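PDB 1VPK: DNA polymerase III, beta subunit from Thermotoga maritima, which probably tethers DNA polymerase to its template and confers processivity, forming a ring-shaped head-to-tail homodimer around DNA. Local coordinates for residues 132-143 and 222-233; 203-213 and 243-252. All coordinates share one frame; numbering follows the deposited sequence.

Contact 1 (132-143 and 222-233); sequences PAESGITFEVDT and EPTITVRYDGRR
Arg228 runs past Ile137 O to the carbonyls of Ala133 and Glu134 in the loop before strand 137-142, and its chain can be followed outward atom by atom. CB and CG pass the carbonyl oxygen of Ile137, with CG at 3.5 Å from Ile137 O. CD comes beside Glu134 O. NE is divided between two carbonyls, making weak bonds to Glu134 O and to Ala133 O. The chain bends at chi3 (58°), which turns the guanidinium edge toward those carbonyls. The better bond is from Arg228 NH2 to Ala133 O, 2.9 Å, with the acceptor close to the guanidinium plane. NH2 also lies against Pro132 CB. NH1 donates to a water that also binds Thr138 OG1.

Asp230 holds the same loop at Glu134 N. Its OD2 takes that N-H at 2.6 Å on its anti side, nearly straight at 169°, while OD1 accepts from Arg232 N, an Asx turn, and from Arg233 N, which extends it to an Asx motif. With an alanine here, Glu134 N would probably lose its acceptor, and the N-H groups of Arg232 and Arg233 the oxygen that fixes the turn.

Along the strands, paired N-H and C=O groups alternate regularly, as between Val227 N and Phe139 O at 3.0 Å. On the apolar side Val227 CB sits over one face of the Phe139 ring, 3.9 Å from its centroid, a CH-pi contact displaced toward the rim, and Val141 CG1 packs on Ile225 CD1 at 3.6 Å. At the far end Thr143 OG1 donates to Glu222 O at 2.6 Å, where the helix begins and Asp142 caps Leu145 N. This antiparallel ladder makes 137-142 an outermost strand, within this chain, of a sheet continuing from the central domain into N-terminal strands 63-68, 53-59 and 44-50, consistent with the beta sliding clamp fold.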
loop_
_atom_site.group_PDB
_atom_site.type_symbol
_atom_site.label_atom_id
_atom_site.label_comp_id
_atom_site.label_asym_id
_atom_site.label_seq_id
_atom_site.Cartn_x
_atom_site.Cartn_y
_atom_site.Cartn_z
ATOM N N PRO A 132 7.979 -30.024 -22.253
ATOM C CA PRO A 132 9.261 -29.411 -21.949
ATOM C C PRO A 132 10.104 -29.166 -23.189
ATOM O O PRO A 132 9.806 -29.658 -24.271
ATOM C CB PRO A 132 9.937 -30.447 -21.021
ATOM C CG PRO A 132 8.908 -31.477 -20.704
ATOM C CD PRO A 132 7.947 -31.444 -21.832
ATOM N N ALA A 133 11.177 -28.411 -22.990
ATOM C CA ALA A 133 12.164 -28.197 -24.031
ATOM C C ALA A 133 12.781 -29.550 -24.400
ATOM O O ALA A 133 12.781 -30.489 -23.615
ATOM C CB ALA A 133 13.192 -27.269 -23.562
ATOM N N GLU A 134 13.330 -29.610 -25.598
ATOM C CA GLU A 134 14.006 -30.785 -26.101
ATOM C C GLU A 134 15.406 -30.777 -25.544
ATOM O O GLU A 134 15.765 -29.883 -24.769
ATOM C CB GLU A 134 14.087 -30.728 -27.629
ATOM C CG GLU A 134 12.754 -30.501 -28.299
ATOM C CD GLU A 134 12.028 -31.768 -28.564
ATOM O OE1 GLU A 134 12.289 -32.330 -29.638
ATOM O OE2 GLU A 134 11.200 -32.197 -27.726
ATOM N N SER A 135 16.194 -31.777 -25.951
ATOM C CA SER A 135 17.611 -31.824 -25.623
ATOM C C SER A 135 18.298 -30.597 -26.162
ATOM O O SER A 135 17.972 -30.114 -27.249
ATOM C CB SER A 135 18.265 -33.038 -26.258
ATOM O OG SER A 135 18.082 -32.961 -27.653
ATOM N N GLY A 136 19.269 -30.108 -25.410
ATOM C CA GLY A 136 20.051 -28.979 -25.866
ATOM C C GLY A 136 21.180 -28.705 -24.920
ATOM O O GLY A 136 22.078 -29.504 -24.794
ATOM N N ILE A 137 21.149 -27.556 -24.281
ATOM C CA ILE A 137 22.173 -27.128 -23.326
ATOM C C ILE A 137 21.482 -27.202 -21.970
ATOM O O ILE A 137 20.326 -26.797 -21.849
ATOM C CB ILE A 137 22.623 -25.696 -23.720
ATOM C CG1 ILE A 137 23.686 -25.792 -24.804
ATOM C CG2 ILE A 137 23.091 -24.853 -22.532
ATOM C CD1 ILE A 137 23.317 -25.036 -26.080
ATOM N N THR A 138 22.142 -27.790 -20.986
ATOM C CA THR A 138 21.565 -27.927 -19.655
ATOM C C THR A 138 22.572 -27.651 -18.529
ATOM O O THR A 138 23.802 -27.871 -18.684
ATOM C CB THR A 138 20.846 -29.314 -19.473
ATOM O OG1 THR A 138 20.146 -29.329 -18.234
ATOM C CG2 THR A 138 21.797 -30.439 -19.492
ATOM N N PHE A 139 22.060 -27.105 -17.427
ATOM C CA PHE A 139 22.856 -26.910 -16.216
ATOM C C PHE A 139 21.990 -26.886 -14.970
ATOM O O PHE A 139 20.799 -26.619 -15.031
ATOM C CB PHE A 139 23.720 -25.641 -16.317
ATOM C CG PHE A 139 22.923 -24.389 -16.504
ATOM C CD1 PHE A 139 22.554 -23.974 -17.773
ATOM C CD2 PHE A 139 22.533 -23.617 -15.397
ATOM C CE1 PHE A 139 21.788 -22.823 -17.951
ATOM C CE2 PHE A 139 21.754 -22.458 -15.568
ATOM C CZ PHE A 139 21.390 -22.066 -16.844
ATOM N N GLU A 140 22.584 -27.224 -13.846
ATOM C CA GLU A 140 21.937 -27.043 -12.558
ATOM C C GLU A 140 22.428 -25.736 -11.934
ATOM O O GLU A 140 23.582 -25.370 -12.121
ATOM C CB GLU A 140 22.255 -28.220 -11.624
ATOM C CG GLU A 140 21.328 -29.423 -11.844
ATOM C CD GLU A 140 21.277 -30.374 -10.653
ATOM O OE1 GLU A 140 22.319 -30.610 -9.982
ATOM O OE2 GLU A 140 20.181 -30.916 -10.399
ATOM N N VAL A 141 21.553 -25.028 -11.212
ATOM C CA VAL A 141 22.024 -23.890 -10.407
ATOM C C VAL A 141 21.377 -23.854 -9.020
ATOM O O VAL A 141 20.229 -24.273 -8.836
ATOM C CB VAL A 141 21.890 -22.519 -11.195
ATOM C CG1 VAL A 141 20.524 -22.278 -11.614
ATOM C CG2 VAL A 141 22.440 -21.336 -10.371
ATOM N N ASP A 142 22.146 -23.381 -8.040
ATOM C CA ASP A 142 21.655 -23.201 -6.668
ATOM C C ASP A 142 20.419 -22.259 -6.745
ATOM O O ASP A 142 20.422 -21.244 -7.406
ATOM C CB ASP A 142 22.824 -22.704 -5.766
ATOM C CG ASP A 142 22.391 -22.344 -4.335
ATOM O OD1 ASP A 142 21.577 -21.397 -4.167
ATOM O OD2 ASP A 142 22.887 -23.005 -3.377
ATOM N N THR A 143 19.320 -22.683 -6.131
ATOM C CA THR A 143 18.058 -21.996 -6.235
ATOM C C THR A 143 18.139 -20.569 -5.713
ATOM O O THR A 143 17.733 -19.642 -6.400
ATOM C CB THR A 143 17.012 -22.791 -5.459
ATOM O OG1 THR A 143 17.087 -24.154 -5.892
ATOM C CG2 THR A 143 15.654 -22.279 -5.703
ATOM N N GLU A 222 13.578 -26.520 -2.761
ATOM C CA GLU A 222 14.627 -27.405 -3.193
ATOM C C GLU A 222 15.948 -26.667 -3.483
ATOM O O GLU A 222 15.941 -25.540 -3.963
ATOM C CB GLU A 222 14.158 -28.321 -4.314
ATOM C CG GLU A 222 14.344 -27.849 -5.727
ATOM C CD GLU A 222 14.029 -28.971 -6.714
ATOM O OE1 GLU A 222 13.063 -29.731 -6.405
ATOM O OE2 GLU A 222 14.737 -29.096 -7.761
ATOM N N PRO A 223 17.088 -27.289 -3.104
ATOM C CA PRO A 223 18.424 -26.624 -3.074
ATOM C C PRO A 223 18.968 -26.142 -4.427
ATOM O O PRO A 223 19.653 -25.117 -4.506
ATOM C CB PRO A 223 19.346 -27.712 -2.482
ATOM C CG PRO A 223 18.456 -28.618 -1.789
ATOM C CD PRO A 223 17.190 -28.666 -2.593
ATOM N N THR A 224 18.681 -26.894 -5.475
ATOM C CA THR A 224 19.070 -26.509 -6.824
ATOM C C THR A 224 17.925 -26.712 -7.794
ATOM O O THR A 224 16.982 -27.432 -7.499
ATOM C CB THR A 224 20.223 -27.360 -7.324
ATOM O OG1 THR A 224 19.820 -28.730 -7.336
ATOM C CG2 THR A 224 21.398 -27.232 -6.435
ATOM N N ILE A 225 18.005 -26.058 -8.944
ATOM C CA ILE A 225 17.013 -26.213 -10.024
ATOM C C ILE A 225 17.738 -26.478 -11.358
ATOM O O ILE A 225 18.924 -26.152 -11.510
ATOM C CB ILE A 225 16.116 -24.973 -10.208
ATOM C CG1 ILE A 225 16.924 -23.721 -10.540
ATOM C CG2 ILE A 225 15.245 -24.740 -8.990
ATOM C CD1 ILE A 225 17.166 -23.545 -12.034
ATOM N N THR A 226 17.019 -27.060 -12.318
ATOM C CA THR A 226 17.592 -27.381 -13.627
ATOM C C THR A 226 17.050 -26.480 -14.720
ATOM O O THR A 226 15.860 -26.219 -14.777
ATOM C CB THR A 226 17.274 -28.838 -14.038
ATOM O OG1 THR A 226 17.784 -29.726 -13.043
ATOM C CG2 THR A 226 17.910 -29.164 -15.377
ATOM N N VAL A 227 17.947 -26.059 -15.617
ATOM C CA VAL A 227 17.602 -25.213 -16.763
ATOM C C VAL A 227 18.044 -25.934 -18.007
ATOM O O VAL A 227 19.149 -26.417 -18.045
ATOM C CB VAL A 227 18.351 -23.888 -16.709
ATOM C CG1 VAL A 227 18.120 -23.060 -17.990
ATOM C CG2 VAL A 227 17.942 -23.106 -15.412
ATOM N N ARG A 228 17.195 -25.995 -19.010
ATOM C CA ARG A 228 17.541 -26.584 -20.320
ATOM C C ARG A 228 17.069 -25.688 -21.455
ATOM O O ARG A 228 15.924 -25.185 -21.447
ATOM C CB ARG A 228 16.925 -27.972 -20.504
ATOM C CG ARG A 228 17.470 -28.738 -21.747
ATOM C CD ARG A 228 17.003 -30.211 -21.757
ATOM N NE ARG A 228 15.546 -30.309 -21.740
ATOM C CZ ARG A 228 14.790 -30.519 -20.656
ATOM N NH1 ARG A 228 15.329 -30.644 -19.442
ATOM N NH2 ARG A 228 13.459 -30.560 -20.777
ATOM N N TYR A 229 17.939 -25.499 -22.431
ATOM C CA TYR A 229 17.656 -24.648 -23.556
ATOM C C TYR A 229 17.827 -25.444 -24.828
ATOM O O TYR A 229 18.888 -26.059 -25.030
ATOM C CB TYR A 229 18.618 -23.462 -23.524
ATOM C CG TYR A 229 18.629 -22.573 -24.764
ATOM C CD1 TYR A 229 17.495 -21.964 -25.198
ATOM C CD2 TYR A 229 19.819 -22.316 -25.467
ATOM C CE1 TYR A 229 17.487 -21.146 -26.331
ATOM C CE2 TYR A 229 19.826 -21.463 -26.610
ATOM C CZ TYR A 229 18.639 -20.881 -27.013
ATOM O OH TYR A 229 18.558 -20.053 -28.122
ATOM N N ASP A 230 16.808 -25.437 -25.693
ATOM C CA ASP A 230 16.879 -26.232 -26.950
ATOM C C ASP A 230 16.970 -25.418 -28.238
ATOM O O ASP A 230 16.872 -25.974 -29.331
ATOM C CB ASP A 230 15.738 -27.277 -27.039
ATOM C CG ASP A 230 14.354 -26.658 -27.153
ATOM O OD1 ASP A 230 14.239 -25.437 -27.424
ATOM O OD2 ASP A 230 13.369 -27.411 -26.925
ATOM N N GLY A 231 17.204 -24.120 -28.119
ATOM C CA GLY A 231 17.242 -23.236 -29.290
ATOM C C GLY A 231 15.941 -22.482 -29.475
ATOM O O GLY A 231 15.909 -21.457 -30.132
ATOM N N ARG A 232 14.844 -23.006 -28.926
ATOM C CA ARG A 232 13.541 -22.360 -29.071
ATOM C C ARG A 232 12.842 -22.142 -27.762
ATOM O O ARG A 232 12.120 -21.167 -27.629
ATOM C CB ARG A 232 12.612 -23.166 -30.003
ATOM C CG ARG A 232 13.132 -23.282 -31.424
ATOM C CD ARG A 232 13.510 -24.734 -31.793
ATOM N N ARG A 233 13.039 -23.066 -26.816
ATOM C CA ARG A 233 12.428 -23.006 -25.522
ATOM C C ARG A 233 13.404 -23.304 -24.409
ATOM O O ARG A 233 14.377 -24.036 -24.605
ATOM C CB ARG A 233 11.303 -24.042 -25.470
ATOM C CG ARG A 233 10.245 -23.794 -26.512
ATOM C CD ARG A 233 8.921 -24.227 -26.001
ATOM N NE ARG A 233 8.812 -25.671 -26.012
ATOM C CZ ARG A 233 7.741 -26.334 -25.567
ATOM N NH1 ARG A 233 6.692 -25.690 -25.038
ATOM N NH2 ARG A 233 7.730 -27.662 -25.630
HETATM O O HOH W 1 18.221 -31.307 -18.360
HETATM O O HOH W 2 19.411 -23.024 -2.759
#

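Contact 2 (203-213 and 243-252); sequences FLLSLKSMKEV and TVMRVVDAEF
The ring of Phe203 is approached obliquely by Val247 CG2, which lies 3.7 Å from Phe203 CB, and the same ring stacks on Trp171. Phe252 is likewise met obliquely, Leu204 CD1 standing 3.9 Å from Phe252 CD1, while its ring stacks on Phe170. Leu204 lays CD2 against Val248 CB, 3.6 Å away; CG, anti to the backbone N (chi1 -180°), comes up to Val248, and chi2 (62°) parts the methyls, one to Val248 and the other to Phe252.

The one direct hydrogen bond across the segments is Val248 N to Leu204 O, 2.7 Å and practically straight at 178°. Waters add to the connection: one joins Leu204 N to Val248 O, another links Ser206 N, Ser209 OG and Arg246 O. Ser209 OG also bonds Thr63 OG1.

Toward the helix, Met245 carries the packing. Its CG meets Ser209 OG at 3.6 Å, SD touches Val213 CG2 at 3.6 Å, and CE touches both Val213 CG2 and Leu205 CD1. Ser206 OG caps the helix by accepting from Ser209 N, and also binds Glu62. The contact therefore depends mainly on apolar burial, with waters meeting the needs of main-chain polar groups that the two segments do not pair directly.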
loop_
_atom_site.group_PDB
_atom_site.type_symbol
_atom_site.label_atom_id
_atom_site.label_comp_id
_atom_site.label_asym_id
_atom_site.label_seq_id
_atom_site.Cartn_x
_atom_site.Cartn_y
_atom_site.Cartn_z
ATOM N N PHE A 203 20.086 -16.371 -24.696
ATOM C CA PHE A 203 18.694 -16.260 -25.078
ATOM C C PHE A 203 18.019 -15.129 -24.272
ATOM O O PHE A 203 18.452 -14.776 -23.180
ATOM C CB PHE A 203 17.970 -17.584 -24.839
ATOM C CG PHE A 203 18.186 -18.184 -23.458
ATOM C CD1 PHE A 203 17.375 -17.804 -22.376
ATOM C CD2 PHE A 203 19.185 -19.156 -23.259
ATOM C CE1 PHE A 203 17.565 -18.350 -21.119
ATOM C CE2 PHE A 203 19.373 -19.729 -22.006
ATOM C CZ PHE A 203 18.586 -19.325 -20.933
ATOM N N LEU A 204 16.934 -14.598 -24.820
ATOM C CA LEU A 204 16.126 -13.597 -24.143
ATOM C C LEU A 204 14.812 -14.245 -23.687
ATOM O O LEU A 204 14.130 -14.891 -24.469
ATOM C CB LEU A 204 15.842 -12.467 -25.112
ATOM C CG LEU A 204 15.008 -11.279 -24.637
ATOM C CD1 LEU A 204 15.615 -10.525 -23.513
ATOM C CD2 LEU A 204 14.717 -10.355 -25.812
ATOM N N LEU A 205 14.500 -14.122 -22.406
ATOM C CA LEU A 205 13.180 -14.494 -21.914
ATOM C C LEU A 205 12.418 -13.215 -21.580
ATOM O O LEU A 205 13.006 -12.230 -21.064
ATOM C CB LEU A 205 13.294 -15.405 -20.687
ATOM C CG LEU A 205 13.987 -16.773 -20.864
ATOM C CD1 LEU A 205 14.054 -17.472 -19.530
ATOM C CD2 LEU A 205 13.313 -17.672 -21.938
ATOM N N SER A 206 11.125 -13.224 -21.887
ATOM C CA SER A 206 10.227 -12.072 -21.703
ATOM C C SER A 206 10.106 -11.730 -20.229
ATOM O O SER A 206 10.375 -12.572 -19.350
ATOM C CB SER A 206 8.816 -12.337 -22.279
ATOM O OG SER A 206 8.015 -13.163 -21.400
ATOM N N LEU A 207 9.678 -10.503 -19.946
ATOM C CA LEU A 207 9.496 -10.095 -18.573
ATOM C C LEU A 207 8.422 -10.938 -17.892
ATOM O O LEU A 207 8.618 -11.360 -16.748
ATOM C CB LEU A 207 9.153 -8.613 -18.500
ATOM C CG LEU A 207 8.992 -7.989 -17.107
ATOM C CD1 LEU A 207 10.184 -8.268 -16.220
ATOM C CD2 LEU A 207 8.785 -6.527 -17.296
ATOM N N LYS A 208 7.328 -11.229 -18.603
ATOM C CA LYS A 208 6.283 -12.096 -18.061
ATOM C C LYS A 208 6.828 -13.510 -17.715
ATOM O O LYS A 208 6.520 -14.048 -16.660
ATOM C CB LYS A 208 5.051 -12.163 -18.968
ATOM C CG LYS A 208 3.980 -13.099 -18.368
ATOM C CD LYS A 208 2.577 -12.598 -18.322
ATOM C CE LYS A 208 1.621 -13.728 -17.860
ATOM N NZ LYS A 208 0.488 -13.860 -18.740
ATOM N N SER A 209 7.685 -14.063 -18.569
ATOM C CA SER A 209 8.283 -15.360 -18.321
ATOM C C SER A 209 9.165 -15.309 -17.075
ATOM O O SER A 209 9.105 -16.183 -16.229
ATOM C CB SER A 209 9.096 -15.835 -19.520
ATOM O OG SER A 209 8.277 -16.266 -20.583
ATOM N N MET A 210 9.933 -14.236 -16.960
ATOM C CA MET A 210 10.843 -14.010 -15.841
ATOM C C MET A 210 10.217 -13.819 -14.482
ATOM O O MET A 210 10.782 -14.266 -13.482
ATOM C CB MET A 210 11.772 -12.834 -16.185
ATOM C CG MET A 210 12.761 -13.193 -17.284
ATOM S SD MET A 210 13.833 -14.579 -16.883
ATOM C CE MET A 210 14.769 -14.029 -15.435
ATOM N N LYS A 211 9.035 -13.201 -14.454
ATOM C CA LYS A 211 8.227 -13.107 -13.254
ATOM C C LYS A 211 7.698 -14.480 -12.792
ATOM O O LYS A 211 7.549 -14.752 -11.581
ATOM C CB LYS A 211 7.091 -12.112 -13.488
ATOM C CG LYS A 211 7.630 -10.652 -13.574
ATOM C CD LYS A 211 6.507 -9.621 -13.695
ATOM C CE LYS A 211 6.972 -8.132 -14.011
ATOM N NZ LYS A 211 5.863 -7.416 -14.819
ATOM N N GLU A 212 7.453 -15.367 -13.745
ATOM C CA GLU A 212 7.101 -16.723 -13.382
ATOM C C GLU A 212 8.361 -17.426 -12.855
ATOM O O GLU A 212 8.276 -18.158 -11.892
ATOM C CB GLU A 212 6.433 -17.480 -14.549
ATOM C CG GLU A 212 6.156 -18.947 -14.266
ATOM C CD GLU A 212 5.331 -19.247 -13.008
ATOM O OE1 GLU A 212 4.617 -18.393 -12.423
ATOM O OE2 GLU A 212 5.335 -20.420 -12.624
ATOM N N VAL A 213 9.517 -17.185 -13.459
ATOM C CA VAL A 213 10.774 -17.785 -12.970
ATOM C C VAL A 213 10.963 -17.420 -11.497
ATOM O O VAL A 213 11.174 -18.313 -10.648
ATOM C CB VAL A 213 11.992 -17.359 -13.839
ATOM C CG1 VAL A 213 13.308 -17.725 -13.185
ATOM C CG2 VAL A 213 11.911 -18.050 -15.196
ATOM N N THR A 243 8.396 -25.784 -15.809
ATOM C CA THR A 243 8.086 -24.518 -16.431
ATOM C C THR A 243 8.827 -24.448 -17.756
ATOM O O THR A 243 10.018 -24.679 -17.784
ATOM C CB THR A 243 8.491 -23.348 -15.508
ATOM O OG1 THR A 243 7.744 -23.439 -14.281
ATOM C CG2 THR A 243 8.212 -22.013 -16.145
ATOM N N VAL A 244 8.118 -24.093 -18.832
ATOM C CA VAL A 244 8.697 -24.007 -20.157
ATOM C C VAL A 244 8.319 -22.676 -20.743
ATOM O O VAL A 244 7.173 -22.219 -20.626
ATOM C CB VAL A 244 8.305 -25.185 -21.100
ATOM C CG1 VAL A 244 6.789 -25.158 -21.444
ATOM C CG2 VAL A 244 9.119 -25.136 -22.370
ATOM N N MET A 245 9.300 -22.012 -21.324
ATOM C CA MET A 245 9.101 -20.660 -21.838
ATOM C C MET A 245 9.642 -20.566 -23.233
ATOM O O MET A 245 10.784 -20.966 -23.466
ATOM C CB MET A 245 9.844 -19.677 -20.960
ATOM C CG MET A 245 9.289 -19.557 -19.607
ATOM S SD MET A 245 10.462 -19.128 -18.317
ATOM C CE MET A 245 11.569 -20.568 -18.317
ATOM N N ARG A 246 8.863 -20.023 -24.168
ATOM C CA ARG A 246 9.402 -19.743 -25.512
ATOM C C ARG A 246 10.282 -18.534 -25.453
ATOM O O ARG A 246 9.926 -17.512 -24.892
ATOM C CB ARG A 246 8.322 -19.513 -26.568
ATOM C CG ARG A 246 7.433 -20.777 -26.815
ATOM C CD ARG A 246 6.197 -20.465 -27.685
ATOM N NE ARG A 246 6.538 -19.802 -28.958
ATOM C CZ ARG A 246 6.895 -20.439 -30.078
ATOM N NH1 ARG A 246 6.990 -21.769 -30.106
ATOM N NH2 ARG A 246 7.164 -19.748 -31.180
ATOM N N VAL A 247 11.431 -18.658 -26.099
ATOM C CA VAL A 247 12.469 -17.642 -26.112
ATOM C C VAL A 247 12.010 -16.403 -26.898
ATOM O O VAL A 247 11.214 -16.544 -27.795
ATOM C CB VAL A 247 13.725 -18.369 -26.685
ATOM C CG1 VAL A 247 14.397 -17.659 -27.800
ATOM C CG2 VAL A 247 14.570 -18.816 -25.539
ATOM N N VAL A 248 12.429 -15.197 -26.552
ATOM C CA VAL A 248 11.959 -14.068 -27.347
ATOM C C VAL A 248 12.626 -14.025 -28.749
ATOM O O VAL A 248 13.837 -14.122 -28.874
ATOM C CB VAL A 248 12.117 -12.747 -26.626
ATOM C CG1 VAL A 248 11.579 -11.614 -27.482
ATOM C CG2 VAL A 248 11.379 -12.799 -25.279
ATOM N N ASP A 249 11.824 -13.863 -29.784
ATOM C CA ASP A 249 12.347 -13.745 -31.137
ATOM C C ASP A 249 12.807 -12.315 -31.440
ATOM O O ASP A 249 12.241 -11.624 -32.288
ATOM C CB ASP A 249 11.291 -14.166 -32.117
ATOM C CG ASP A 249 11.798 -14.200 -33.516
ATOM O OD1 ASP A 249 13.019 -14.033 -33.723
ATOM O OD2 ASP A 249 10.973 -14.388 -34.406
ATOM N N ALA A 250 13.818 -11.869 -30.721
ATOM C CA ALA A 250 14.312 -10.536 -30.892
ATOM C C ALA A 250 15.745 -10.572 -30.468
ATOM O O ALA A 250 16.136 -11.382 -29.618
ATOM C CB ALA A 250 13.517 -9.565 -30.035
ATOM N N GLU A 251 16.523 -9.648 -31.006
ATOM C CA GLU A 251 17.935 -9.539 -30.678
ATOM C C GLU A 251 18.157 -8.550 -29.540
ATOM O O GLU A 251 17.808 -7.372 -29.630
ATOM C CB GLU A 251 18.686 -9.124 -31.930
ATOM C CG GLU A 251 20.175 -9.175 -31.798
ATOM C CD GLU A 251 20.870 -8.817 -33.105
ATOM O OE1 GLU A 251 20.350 -9.196 -34.187
ATOM O OE2 GLU A 251 21.928 -8.157 -33.033
ATOM N N PHE A 252 18.704 -9.035 -28.435
ATOM C CA PHE A 252 18.959 -8.156 -27.298
ATOM C C PHE A 252 20.094 -7.202 -27.743
ATOM O O PHE A 252 21.003 -7.652 -28.415
ATOM C CB PHE A 252 19.342 -8.984 -26.066
ATOM C CG PHE A 252 19.415 -8.195 -24.810
ATOM C CD1 PHE A 252 18.262 -7.688 -24.233
ATOM C CD2 PHE A 252 20.637 -7.926 -24.210
ATOM C CE1 PHE A 252 18.326 -6.925 -23.079
ATOM C CE2 PHE A 252 20.720 -7.171 -23.065
ATOM C CZ PHE A 252 19.562 -6.674 -22.478
HETATM O O HOH W 3 16.140 -15.002 -27.567
HETATM O O HOH W 4 9.808 -15.767 -22.872
#

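In the fold
Contact 2 is the buried one, about 11 Å from the centre of the chain to its own centre, whereas contact 1 lies about 18 Å out and is only partly buried. Both reach the same eight-stranded sheet: contact 1 pairs its outermost strand, while contact 2 ties strand 201-206, the edge of another sheet, and helix 207-218 to strand 241-246 and the loop after it. Their chemistry follows place: a full ladder plus charged side chains gripping a loop, against hydrophobic side chains, one direct backbone bond and waters inside. The two meet directly, with Arg232 O probably bonded to Val247 N and the Tyr229 and Phe203 rings in contact. Helix 207-218 is followed by strand 224-229, and the segments of the two contacts alternate along the chain.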